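Local coordinates for protein esterase (Rhizomucor miehei CAU432, PDB 4WY8) that hydrolyses carboxylic esters as a carboxylesterase of the alpha/beta hydrolase fold, probably by way of a serine nucleophile, at residues A[130-135]-A[170-175]. Numbering follows the deposited sequence.
Sequences TALEEC and SAVVCI
Leu132 reaches across to Val172 and Val173 with a single methyl, CD1, which touches one branch of each valine: CG2 of Val173 at 3.6 Å and CG2 of Val172 at 3.7 Å. Its CA-CB bond does not aim at helix 165-179; the turn at chi1, which swings CG opposite the backbone N (167°), carries the end of the side chain over. Leu132 and Val173 run past each other in opposite senses, whereas the approach to Val172 is oblique. Val173 CG2 has a second neighbour, since Cys135, about one helical turn beyond Leu132, brings its CB to 3.8 Å from that methyl. It is the carbon and not the sulfur of Cys135 that meets the valine: the CA-CB bond points at the opposing helix, and chi1 of -66° swings SG off, anti to the carbonyl carbon.

The case illustrates how adjacent helices on one face of an alpha/beta hydrolase sheet pack through a few branched apolar side chains. Helix 165-179 follows the probable nucleophile elbow, whose serine would be Ser164, and helix 130-143 leans on it, the axes of segments 130-135 and 170-175 crossing at 66° and coming within 9.8 Å. Beneath them, Cys135 and Ser170 both rest on Phe87 of strand 83-87. The CA-CB bond of Ser170 points away from helix 130-143, and its OG is hydrogen-bonded to Gly166 O.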
ATOM      1  N   THR A 130      -0.116  23.331  22.677  1.00 19.22           N
ATOM      2  CA  THR A 130      -0.880  24.385  22.046  1.00 19.08           C
ATOM      3  C   THR A 130      -1.363  24.005  20.637  1.00 21.56           C
ATOM      4  O   THR A 130      -2.568  24.131  20.304  1.00 21.41           O
ATOM      5  CB  THR A 130      -0.028  25.646  21.966  1.00 19.60           C
ATOM      6  OG1 THR A 130       0.389  26.012  23.285  1.00 24.21           O
ATOM      7  CG2 THR A 130      -0.796  26.787  21.335  1.00 18.17           C
ATOM      8  N   ALA A 131      -0.439  23.490  19.825  1.00 23.36           N
ATOM      9  CA  ALA A 131      -0.780  23.104  18.453  1.00 20.17           C
ATOM     10  C   ALA A 131      -1.875  22.048  18.431  1.00 16.67           C
ATOM     11  O   ALA A 131      -2.838  22.171  17.677  1.00 17.13           O
ATOM     12  CB  ALA A 131       0.442  22.603  17.718  1.00 16.47           C
ATOM     13  N   LEU A 132      -1.737  21.044  19.289  1.00 16.42           N
ATOM     14  CA  LEU A 132      -2.719  19.968  19.418  1.00 19.21           C
ATOM     15  C   LEU A 132      -4.138  20.487  19.656  1.00 21.92           C
ATOM     16  O   LEU A 132      -5.109  20.066  19.011  1.00 21.72           O
ATOM     17  CB  LEU A 132      -2.301  19.056  20.568  1.00 23.13           C
ATOM     18  CG  LEU A 132      -3.327  18.052  21.084  1.00 29.98           C
ATOM     19  CD1 LEU A 132      -3.880  17.219  19.934  1.00 25.79           C
ATOM     20  CD2 LEU A 132      -2.689  17.148  22.119  1.00 20.71           C
ATOM     21  N   GLU A 133      -4.238  21.444  20.564  1.00 24.05           N
ATOM     22  CA  GLU A 133      -5.503  22.070  20.894  1.00 22.15           C
ATOM     23  C   GLU A 133      -6.050  22.891  19.727  1.00 23.93           C
ATOM     24  O   GLU A 133      -7.274  22.907  19.489  1.00 25.50           O
ATOM     25  CB  GLU A 133      -5.308  22.904  22.153  1.00 26.99           C
ATOM     26  CG  GLU A 133      -5.088  21.997  23.365  1.00 29.10           C
ATOM     27  CD  GLU A 133      -4.713  22.757  24.621  1.00 45.29           C
ATOM     28  OE1 GLU A 133      -4.397  22.095  25.643  1.00 45.05           O
ATOM     29  OE2 GLU A 133      -4.760  24.009  24.594  1.00 44.51           O
ATOM     30  N   GLU A 134      -5.167  23.570  18.992  1.00 19.59           N
ATOM     31  CA  GLU A 134      -5.625  24.240  17.771  1.00 18.45           C
ATOM     32  C   GLU A 134      -6.215  23.235  16.767  1.00 19.60           C
ATOM     33  O   GLU A 134      -7.266  23.493  16.158  1.00 13.75           O
ATOM     34  CB  GLU A 134      -4.489  25.025  17.110  1.00 20.49           C
ATOM     35  CG  GLU A 134      -4.073  26.281  17.892  1.00 23.37           C
ATOM     36  CD  GLU A 134      -2.739  26.876  17.434  1.00 19.69           C
ATOM     37  OE1 GLU A 134      -1.991  26.199  16.686  1.00 19.13           O
ATOM     38  OE2 GLU A 134      -2.433  28.027  17.824  1.00 26.92           O
ATOM     39  N   CYS A 135      -5.547  22.090  16.599  1.00 16.17           N
ATOM     40  CA  CYS A 135      -5.973  21.105  15.602  1.00 18.26           C
ATOM     41  C   CYS A 135      -7.306  20.457  15.971  1.00 21.03           C
ATOM     42  O   CYS A 135      -8.197  20.260  15.107  1.00 22.12           O
ATOM     43  CB  CYS A 135      -4.895  20.024  15.411  1.00 17.22           C
ATOM     44  SG  CYS A 135      -3.340  20.671  14.682  1.00 17.95           S
ATOM     45  N   SER A 170      -2.350  13.985  14.088  1.00 12.78           N
ATOM     46  CA  SER A 170      -3.554  13.252  13.690  1.00 15.98           C
ATOM     47  C   SER A 170      -3.896  12.179  14.734  1.00 13.38           C
ATOM     48  O   SER A 170      -5.054  12.075  15.203  1.00 16.93           O
ATOM     49  CB  SER A 170      -3.374  12.623  12.294  1.00 12.69           C
ATOM     50  OG  SER A 170      -3.154  13.629  11.314  1.00 18.13           O
ATOM     51  N   ALA A 171      -2.895  11.374  15.092  1.00 10.49           N
ATOM     52  CA  ALA A 171      -3.105  10.289  16.058  1.00 14.59           C
ATOM     53  C   ALA A 171      -3.664  10.801  17.407  1.00 16.79           C
ATOM     54  O   ALA A 171      -4.670  10.267  17.972  1.00 17.40           O
ATOM     55  CB  ALA A 171      -1.804   9.531  16.277  1.00  9.81           C
ATOM     56  N   VAL A 172      -3.006  11.826  17.935  1.00 12.41           N
ATOM     57  CA  VAL A 172      -3.381  12.299  19.269  1.00 14.93           C
ATOM     58  C   VAL A 172      -4.668  13.144  19.253  1.00 16.84           C
ATOM     59  O   VAL A 172      -5.393  13.178  20.238  1.00 12.73           O
ATOM     60  CB  VAL A 172      -2.224  13.074  19.933  1.00 12.64           C
ATOM     61  CG1 VAL A 172      -1.051  12.144  20.129  1.00 13.48           C
ATOM     62  CG2 VAL A 172      -1.806  14.307  19.095  1.00 13.22           C
ATOM     63  N   VAL A 173      -4.956  13.825  18.144  1.00 14.94           N
ATOM     64  CA  VAL A 173      -6.255  14.470  18.005  1.00 15.40           C
ATOM     65  C   VAL A 173      -7.345  13.385  18.028  1.00 18.41           C
ATOM     66  O   VAL A 173      -8.401  13.582  18.631  1.00 17.20           O
ATOM     67  CB  VAL A 173      -6.363  15.310  16.721  1.00 19.05           C
ATOM     68  CG1 VAL A 173      -7.820  15.451  16.287  1.00 18.82           C
ATOM     69  CG2 VAL A 173      -5.738  16.670  16.931  1.00 16.16           C
ATOM     70  N   CYS A 174      -7.088  12.234  17.403  1.00 14.97           N
ATOM     71  CA  CYS A 174      -8.067  11.139  17.507  1.00 15.86           C
ATOM     72  C   CYS A 174      -8.268  10.658  18.957  1.00 21.33           C
ATOM     73  O   CYS A 174      -9.427  10.586  19.434  1.00 23.41           O
ATOM     74  CB  CYS A 174      -7.663   9.956  16.624  1.00 12.86           C
ATOM     75  SG  CYS A 174      -7.943  10.294  14.869  1.00 19.50           S
ATOM     76  N   ILE A 175      -7.168  10.359  19.664  1.00 18.08           N
ATOM     77  CA  ILE A 175      -7.303   9.931  21.072  1.00 16.79           C
ATOM     78  C   ILE A 175      -8.055  10.985  21.913  1.00 22.68           C
ATOM     79  O   ILE A 175      -8.933  10.673  22.747  1.00 28.98           O
ATOM     80  CB  ILE A 175      -5.951   9.679  21.721  1.00 17.84           C
ATOM     81  CG1 ILE A 175      -5.162   8.649  20.912  1.00 16.52           C
ATOM     82  CG2 ILE A 175      -6.118   9.260  23.195  1.00 18.90           C
ATOM     83  CD1 ILE A 175      -3.685   8.576  21.313  1.00 16.59           C
TER